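Local coordinates for protein IclR family transcriptional regulator (Brucella abortus, PDB 5WHM) that probably represses transcription by binding DNA through its winged helix-turn-helix domain, as a dimeric regulator of the IclR family, at residues L26-E31 and T52-P57; R61-L66 and G79-D84; R34-T37 and T42-N45. All blocks are in the same frame, centred on the assembly; numbering follows the deposited sequence.

How the interactions relate
All three contacts lie in the N-terminal helix-turn-helix domain, with centres 9 to 12 Å apart. Interaction 3 is nested in the chain between the two segments of interaction 1, and interaction 2 follows further along. Interactions 1 and 2 share helix 56-69: L62 CD1 packs on R28 CB at 3.8 Å and on L54 CD1 at 4.0 Å. Interactions 2 and 3 are tied by polar bonds, probably hydrogen bonds, from Y81 N to L43 O (2.8 Å) and between T63 OG1 and N45 OD1 (2.8 Å). Between interactions 1 and 3, T52 CG2 packs on C35 SG at 3.5 Å. Each contact also has residues touching the second subunit.

Interaction 1 of 3, residues L26-E31 and T52-P57; sequences LARGLE and TGLPKP. With ACY (acetic acid), chain K.
The turn of the helix-turn-helix, between helix 45-52 and helix 56-69, packs here on helix 24-33, with L54 set against R28. The two side chains cross at a slant. L54 CD1 meets the root of the arginine, 3.9 Å from R28 CB, while the other methyl, CD2, reaches further out and covers one face of the guanidinium, 3.5 Å from R28 NE. The arginine spans both methyls because its chain is extended from CG to NE (chi2 177°, chi3 175°), with its aliphatic part against the leucine and only the far end polar. There R28 NH1 donates to atom O of a bound acetic acid molecule, probably from the crystallisation liquor, at 3.0 Å with an N-H...O angle of 151°; that oxygen sits at the edge of the guanidinium, near its plane.

G53, with positive phi, ends the helix before the turn, and P55 occupies the N-cap of helix 56-69, so three residues make the link between the supporting helix and the probable recognition helix. The turn is pinned from within: T52 OG1 accepts from L54 N at 3.2 Å in an ST turn, and the same hydroxyl also bonds to I48 O.

At the other end of the contact T52 offers only its methyl, CG2, which stands 4.0 Å from E31 O and 4.4 Å from E31 CG. The carboxylate of E31 turns elsewhere, to a salt bridge with R126. L54 also packs on V59 and L62 of helix 56-69, and across the dimer L30 packs on L69 of the second subunit.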
loop_
_atom_site.group_PDB
_atom_site.type_symbol
_atom_site.label_atom_id
_atom_site.label_comp_id
_atom_site.label_asym_id
_atom_site.label_seq_id
_atom_site.Cartn_x
_atom_site.Cartn_y
_atom_site.Cartn_z
ATOM N N LEU C 26 -5.510 -7.897 -18.450
ATOM C CA LEU C 26 -4.971 -7.663 -17.115
ATOM C C LEU C 26 -3.858 -6.611 -17.148
ATOM O O LEU C 26 -3.848 -5.691 -16.324
ATOM C CB LEU C 26 -4.443 -8.978 -16.542
ATOM C CG LEU C 26 -3.706 -8.890 -15.213
ATOM C CD1 LEU C 26 -4.588 -8.174 -14.185
ATOM C CD2 LEU C 26 -3.329 -10.263 -14.712
ATOM N N ALA C 27 -2.920 -6.722 -18.108
ATOM C CA ALA C 27 -1.882 -5.700 -18.254
ATOM C C ALA C 27 -2.492 -4.321 -18.457
ATOM O O ALA C 27 -2.021 -3.333 -17.885
ATOM C CB ALA C 27 -0.949 -6.045 -19.421
ATOM N N ARG C 28 -3.553 -4.229 -19.266
ATOM C CA ARG C 28 -4.109 -2.917 -19.579
ATOM C C ARG C 28 -4.780 -2.298 -18.356
ATOM O O ARG C 28 -4.687 -1.086 -18.135
ATOM C CB ARG C 28 -5.111 -3.024 -20.729
ATOM C CG ARG C 28 -4.515 -3.290 -22.118
ATOM C CD ARG C 28 -5.677 -3.436 -23.121
ATOM N NE ARG C 28 -5.110 -3.565 -24.454
ATOM C CZ ARG C 28 -5.813 -3.783 -25.552
ATOM N NH1 ARG C 28 -7.136 -3.915 -25.480
ATOM N NH2 ARG C 28 -5.184 -3.872 -26.703
ATOM N N GLY C 29 -5.496 -3.109 -17.574
ATOM C CA GLY C 29 -6.099 -2.592 -16.350
ATOM C C GLY C 29 -5.072 -2.140 -15.327
ATOM O O GLY C 29 -5.260 -1.118 -14.660
ATOM N N LEU C 30 -3.976 -2.893 -15.176
ATOM C CA LEU C 30 -2.953 -2.457 -14.219
ATOM C C LEU C 30 -2.243 -1.202 -14.711
ATOM O O LEU C 30 -1.874 -0.339 -13.901
ATOM C CB LEU C 30 -1.941 -3.570 -13.972
ATOM C CG LEU C 30 -2.555 -4.714 -13.152
ATOM C CD1 LEU C 30 -1.703 -5.950 -13.288
ATOM C CD2 LEU C 30 -2.619 -4.323 -11.700
ATOM N N GLU C 31 -2.068 -1.074 -16.028
ATOM C CA GLU C 31 -1.521 0.159 -16.592
ATOM C C GLU C 31 -2.441 1.352 -16.309
ATOM O O GLU C 31 -1.963 2.460 -16.040
ATOM C CB GLU C 31 -1.321 -0.042 -18.088
ATOM C CG GLU C 31 -0.157 0.659 -18.706
ATOM C CD GLU C 31 1.182 0.477 -17.960
ATOM O OE1 GLU C 31 1.589 -0.652 -17.621
ATOM O OE2 GLU C 31 1.840 1.496 -17.733
ATOM N N THR C 52 -2.021 6.231 -21.410
ATOM C CA THR C 52 -1.755 4.832 -21.710
ATOM C C THR C 52 -1.620 4.554 -23.198
ATOM O O THR C 52 -1.079 3.506 -23.558
ATOM C CB THR C 52 -2.872 3.940 -21.179
ATOM O OG1 THR C 52 -4.122 4.333 -21.782
ATOM C CG2 THR C 52 -2.939 3.970 -19.602
ATOM N N GLY C 53 -2.122 5.437 -24.060
ATOM C CA GLY C 53 -2.213 5.153 -25.481
ATOM C C GLY C 53 -3.389 4.272 -25.884
ATOM O O GLY C 53 -3.589 4.054 -27.077
ATOM N N LEU C 54 -4.184 3.773 -24.934
ATOM C CA LEU C 54 -5.312 2.906 -25.274
ATOM C C LEU C 54 -6.490 3.728 -25.803
ATOM O O LEU C 54 -6.715 4.866 -25.371
ATOM C CB LEU C 54 -5.767 2.110 -24.047
ATOM C CG LEU C 54 -4.747 1.129 -23.459
ATOM C CD1 LEU C 54 -5.133 0.671 -22.040
ATOM C CD2 LEU C 54 -4.554 -0.059 -24.420
ATOM N N PRO C 55 -7.298 3.154 -26.693
ATOM C CA PRO C 55 -8.522 3.851 -27.127
ATOM C C PRO C 55 -9.468 4.135 -25.957
ATOM O O PRO C 55 -9.563 3.374 -24.987
ATOM C CB PRO C 55 -9.152 2.874 -28.133
ATOM C CG PRO C 55 -8.035 1.956 -28.547
ATOM C CD PRO C 55 -7.159 1.828 -27.321
ATOM N N LYS C 56 -10.189 5.246 -26.069
ATOM C CA LYS C 56 -11.148 5.622 -25.032
ATOM C C LYS C 56 -12.211 4.560 -24.717
ATOM O O LYS C 56 -12.496 4.365 -23.521
ATOM C CB LYS C 56 -11.804 6.961 -25.407
ATOM C CG LYS C 56 -12.298 7.754 -24.189
ATOM C CD LYS C 56 -13.180 8.944 -24.593
ATOM C CE LYS C 56 -13.933 9.530 -23.396
ATOM N NZ LYS C 56 -15.294 10.065 -23.775
ATOM N N PRO C 57 -12.838 3.859 -25.683
ATOM C CA PRO C 57 -13.787 2.793 -25.282
ATOM C C PRO C 57 -13.111 1.685 -24.492
ATOM O O PRO C 57 -13.734 1.082 -23.612
ATOM C CB PRO C 57 -14.348 2.269 -26.620
ATOM C CG PRO C 57 -13.999 3.311 -27.642
ATOM C CD PRO C 57 -12.731 3.972 -27.153
HETATM C C ACY K . -9.913 -4.476 -22.573
HETATM O O ACY K . -8.821 -4.640 -23.144
HETATM O OXT ACY K . -10.976 -3.879 -22.923
HETATM C CH3 ACY K . -9.914 -5.135 -21.274
#

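Interaction 2 of 3, residues R61-L66 and G79-D84; sequences RLTHTL and GLYQLD
T63 lays its side chain over the ring of Y81, and the two cross at about a right angle. Its CB sits over the ring face, 3.9 Å from the centroid and 19° off the normal, a CH-pi contact shifted toward the phenol end, since Y81 CZ is the nearest ring atom at 3.7 Å. From CB the methyl CG2 stands over the same face, above Y81 CE2 at 4.1 Å. The hydroxyl branch points past CZ toward the phenol oxygen: chi1 of 56° sets OG1 between the backbone N and the carbonyl carbon, and OG1 ends 3.3 Å from Y81 OH. One water spans both oxygens, donating to T63 OG1 at 3.0 Å and lying 2.8 Å from Y81 OH. The threonine hydroxyl has its strongest polar partner in N45 OD1 and also bonds to V59 O, while N45 ND2 makes a weak bond with Y81 OH. On the opposite face of the ring lies G79 O, 3.7 Å above the plane and near the rim. Strand 81-83 pairs antiparallel with strand 72-74 to form the wing of the winged helix, and this buried pair is where the wing meets helix 56-69, with L72 beside T63 and F36 against Y81.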
loop_
_atom_site.group_PDB
_atom_site.type_symbol
_atom_site.label_atom_id
_atom_site.label_comp_id
_atom_site.label_asym_id
_atom_site.label_seq_id
_atom_site.Cartn_x
_atom_site.Cartn_y
_atom_site.Cartn_z
ATOM N N ARG C 61 -14.129 0.570 -20.522
ATOM C CA ARG C 61 -14.435 -0.748 -19.959
ATOM C C ARG C 61 -13.570 -1.032 -18.737
ATOM O O ARG C 61 -14.057 -1.565 -17.732
ATOM C CB ARG C 61 -14.230 -1.853 -21.007
ATOM C CG ARG C 61 -15.140 -1.793 -22.233
ATOM C CD ARG C 61 -14.906 -3.013 -23.134
ATOM N NE ARG C 61 -15.198 -4.244 -22.403
ATOM C CZ ARG C 61 -14.944 -5.468 -22.845
ATOM N NH1 ARG C 61 -14.395 -5.646 -24.041
ATOM N NH2 ARG C 61 -15.250 -6.514 -22.091
ATOM N N LEU C 62 -12.279 -0.682 -18.803
ATOM C CA LEU C 62 -11.372 -0.972 -17.693
ATOM C C LEU C 62 -11.755 -0.196 -16.434
ATOM O O LEU C 62 -11.825 -0.778 -15.335
ATOM C CB LEU C 62 -9.923 -0.668 -18.106
ATOM C CG LEU C 62 -9.444 -1.520 -19.285
ATOM C CD1 LEU C 62 -8.149 -0.942 -19.904
ATOM C CD2 LEU C 62 -9.265 -2.950 -18.801
ATOM N N THR C 63 -12.025 1.110 -16.573
ATOM C CA THR C 63 -12.395 1.892 -15.399
ATOM C C THR C 63 -13.756 1.472 -14.858
ATOM O O THR C 63 -13.939 1.422 -13.639
ATOM C CB THR C 63 -12.370 3.404 -15.682
ATOM O OG1 THR C 63 -13.218 3.713 -16.777
ATOM C CG2 THR C 63 -10.924 3.938 -16.005
ATOM N N HIS C 64 -14.723 1.177 -15.740
ATOM C CA HIS C 64 -16.015 0.660 -15.273
ATOM C C HIS C 64 -15.823 -0.592 -14.428
ATOM O O HIS C 64 -16.407 -0.725 -13.341
ATOM C CB HIS C 64 -16.926 0.355 -16.466
ATOM C CG HIS C 64 -18.123 -0.476 -16.107
ATOM N ND1 HIS C 64 -19.260 0.071 -15.558
ATOM C CD2 HIS C 64 -18.355 -1.808 -16.214
ATOM C CE1 HIS C 64 -20.154 -0.889 -15.355
ATOM N NE2 HIS C 64 -19.637 -2.038 -15.760
ATOM N N THR C 65 -15.003 -1.526 -14.927
ATOM C CA THR C 65 -14.702 -2.743 -14.177
ATOM C C THR C 65 -14.053 -2.427 -12.823
ATOM O O THR C 65 -14.413 -3.010 -11.790
ATOM C CB THR C 65 -13.791 -3.619 -15.045
ATOM O OG1 THR C 65 -14.480 -3.875 -16.262
ATOM C CG2 THR C 65 -13.416 -4.950 -14.357
ATOM N N LEU C 66 -13.055 -1.540 -12.819
ATOM C CA LEU C 66 -12.338 -1.235 -11.583
ATOM C C LEU C 66 -13.269 -0.581 -10.561
ATOM O O LEU C 66 -13.159 -0.843 -9.358
ATOM C CB LEU C 66 -11.113 -0.341 -11.898
ATOM C CG LEU C 66 -10.030 -1.078 -12.693
ATOM C CD1 LEU C 66 -8.976 -0.079 -13.305
ATOM C CD2 LEU C 66 -9.332 -2.109 -11.799
ATOM N N GLY C 79 -17.836 12.536 -12.940
ATOM C CA GLY C 79 -17.389 11.385 -13.694
ATOM C C GLY C 79 -15.917 11.039 -13.541
ATOM O O GLY C 79 -15.463 10.058 -14.151
ATOM N N LEU C 80 -15.161 11.789 -12.738
ATOM C CA LEU C 80 -13.729 11.524 -12.565
ATOM C C LEU C 80 -13.487 10.390 -11.574
ATOM O O LEU C 80 -14.301 10.138 -10.675
ATOM C CB LEU C 80 -13.021 12.804 -12.098
ATOM C CG LEU C 80 -13.191 13.928 -13.125
ATOM C CD1 LEU C 80 -12.552 15.247 -12.681
ATOM C CD2 LEU C 80 -12.644 13.489 -14.503
ATOM N N TYR C 81 -12.349 9.710 -11.731
ATOM C CA TYR C 81 -11.976 8.561 -10.916
ATOM C C TYR C 81 -10.845 8.889 -9.939
ATOM O O TYR C 81 -9.991 9.746 -10.200
ATOM C CB TYR C 81 -11.509 7.375 -11.767
ATOM C CG TYR C 81 -12.508 7.019 -12.850
ATOM C CD1 TYR C 81 -13.625 6.212 -12.572
ATOM C CD2 TYR C 81 -12.363 7.523 -14.126
ATOM C CE1 TYR C 81 -14.566 5.892 -13.594
ATOM C CE2 TYR C 81 -13.284 7.228 -15.135
ATOM C CZ TYR C 81 -14.375 6.419 -14.859
ATOM O OH TYR C 81 -15.274 6.162 -15.877
ATOM N N GLN C 82 -10.822 8.133 -8.837
ATOM C CA GLN C 82 -9.709 8.101 -7.895
ATOM C C GLN C 82 -9.518 6.667 -7.449
ATOM O O GLN C 82 -10.471 5.867 -7.482
ATOM C CB GLN C 82 -9.971 8.981 -6.665
ATOM C CG GLN C 82 -10.139 10.410 -6.936
ATOM C CD GLN C 82 -10.123 11.198 -5.649
ATOM O OE1 GLN C 82 -10.961 10.990 -4.774
ATOM N NE2 GLN C 82 -9.149 12.096 -5.514
ATOM N N LEU C 83 -8.296 6.342 -7.021
ATOM C CA LEU C 83 -8.044 5.030 -6.419
ATOM C C LEU C 83 -8.935 4.865 -5.185
ATOM O O LEU C 83 -9.156 5.816 -4.432
ATOM C CB LEU C 83 -6.569 4.885 -5.988
ATOM C CG LEU C 83 -5.561 4.883 -7.165
ATOM C CD1 LEU C 83 -4.128 4.902 -6.597
ATOM C CD2 LEU C 83 -5.785 3.662 -8.060
ATOM N N ASP C 84 -9.378 3.632 -4.933
ATOM C CA ASP C 84 -10.232 3.394 -3.777
ATOM C C ASP C 84 -9.649 2.285 -2.890
ATOM O O ASP C 84 -8.620 1.665 -3.202
ATOM C CB ASP C 84 -11.672 3.068 -4.230
ATOM C CG ASP C 84 -12.736 3.365 -3.147
ATOM O OD1 ASP C 84 -12.419 3.795 -2.009
ATOM O OD2 ASP C 84 -13.924 3.167 -3.477
HETATM O O HOH W 1 -16.070 4.069 -17.506
#

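Interaction 3 of 3, residues R34-T37 and T42-N45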
loop_
_atom_site.group_PDB
_atom_site.type_symbol
_atom_site.label_atom_id
_atom_site.label_comp_id
_atom_site.label_asym_id
_atom_site.label_seq_id
_atom_site.Cartn_x
_atom_site.Cartn_y
_atom_site.Cartn_z
ATOM N N ARG C 34 -1.849 2.283 -12.765
ATOM C CA ARG C 34 -0.559 2.972 -12.601
ATOM C C ARG C 34 -0.600 4.438 -13.022
ATOM O O ARG C 34 0.372 5.163 -12.761
ATOM C CB ARG C 34 0.535 2.273 -13.405
ATOM C CG ARG C 34 0.998 0.936 -12.860
ATOM C CD ARG C 34 2.270 0.502 -13.621
ATOM N NE ARG C 34 2.867 -0.724 -13.091
ATOM C CZ ARG C 34 3.947 -0.762 -12.305
ATOM N NH1 ARG C 34 4.422 -1.936 -11.870
ATOM N NH2 ARG C 34 4.558 0.369 -11.961
ATOM N N CYS C 35 -1.667 4.884 -13.695
ATOM C CA CYS C 35 -1.774 6.294 -14.075
ATOM C C CYS C 35 -1.948 7.190 -12.864
ATOM O O CYS C 35 -1.660 8.384 -12.942
ATOM C CB CYS C 35 -2.972 6.514 -15.000
ATOM S SG CYS C 35 -2.694 5.901 -16.641
ATOM N N PHE C 36 -2.483 6.641 -11.774
ATOM C CA PHE C 36 -2.727 7.393 -10.549
ATOM C C PHE C 36 -1.455 7.410 -9.718
ATOM O O PHE C 36 -0.809 6.369 -9.523
ATOM C CB PHE C 36 -3.893 6.781 -9.766
ATOM C CG PHE C 36 -5.212 6.835 -10.510
ATOM C CD1 PHE C 36 -5.528 5.866 -11.441
ATOM C CD2 PHE C 36 -6.123 7.870 -10.288
ATOM C CE1 PHE C 36 -6.731 5.913 -12.157
ATOM C CE2 PHE C 36 -7.338 7.914 -10.970
ATOM C CZ PHE C 36 -7.648 6.939 -11.910
ATOM N N THR C 37 -1.045 8.597 -9.303
ATOM C CA THR C 37 0.191 8.678 -8.543
ATOM C C THR C 37 -0.067 9.501 -7.294
ATOM O O THR C 37 -1.161 10.064 -7.160
ATOM C CB THR C 37 1.326 9.322 -9.374
ATOM O OG1 THR C 37 1.126 10.735 -9.393
ATOM C CG2 THR C 37 1.384 8.787 -10.799
ATOM N N THR C 42 -6.691 12.331 -9.439
ATOM C CA THR C 42 -8.025 12.402 -10.032
ATOM C C THR C 42 -7.855 12.422 -11.540
ATOM O O THR C 42 -7.181 13.309 -12.066
ATOM C CB THR C 42 -8.768 13.663 -9.562
ATOM O OG1 THR C 42 -8.932 13.619 -8.138
ATOM C CG2 THR C 42 -10.145 13.758 -10.200
ATOM N N LEU C 43 -8.447 11.445 -12.229
ATOM C CA LEU C 43 -8.309 11.314 -13.667
ATOM C C LEU C 43 -9.629 10.858 -14.278
ATOM O O LEU C 43 -10.345 10.033 -13.700
ATOM C CB LEU C 43 -7.210 10.308 -14.035
ATOM C CG LEU C 43 -5.798 10.579 -13.519
ATOM C CD1 LEU C 43 -4.918 9.377 -13.766
ATOM C CD2 LEU C 43 -5.242 11.815 -14.205
ATOM N N GLY C 44 -9.919 11.378 -15.473
ATOM C CA GLY C 44 -11.020 10.899 -16.281
ATOM C C GLY C 44 -10.549 9.972 -17.409
ATOM O O GLY C 44 -9.358 9.783 -17.635
ATOM N N ASN C 45 -11.527 9.414 -18.137
ATOM C CA ASN C 45 -11.215 8.437 -19.180
ATOM C C ASN C 45 -10.274 9.026 -20.239
ATOM O O ASN C 45 -9.359 8.341 -20.703
ATOM C CB ASN C 45 -12.518 7.905 -19.822
ATOM C CG ASN C 45 -13.270 6.860 -18.914
ATOM O OD1 ASN C 45 -12.663 5.952 -18.348
ATOM N ND2 ASN C 45 -14.587 7.003 -18.799
#
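A CH-pi contact comes first: L43 places its CD1 methyl over the centre of the F36 ring, 3.9 Å from the centroid and only 7° off the normal. The leucine and phenylalanine side chains run past each other in opposite directions, so the root of one lies near the tip of the other. For L43 this follows from chi1 of -58°, which swings CG beside its own backbone N and sends the branch across the aromatic face.

Two further contacts are apolar. L43 CB rests 3.9 Å from F36 CE2, at the far end of the ring, and the same CD1 methyl meets C35 CB at 3.7 Å. Separately, that methyl lies beside a carbonyl oxygen, 3.5 Å from C35 O, so it sits in the corner between the F36 ring and C35. Beyond the pair, F36 packs on L83, and L43 on I48 and K51.

The polar ties are made by the backbone: L43 is hydrogen-bonded to Y81, and G44, at the N-cap of helix 45-52, donates its N to E47 OE2. L43 thus ties the loop after helix 24-33 to the start of helix 45-52 and, through its backbone, to wing strand 81-83, a joining of wing and helices that belongs to a winged helix-turn-helix domain.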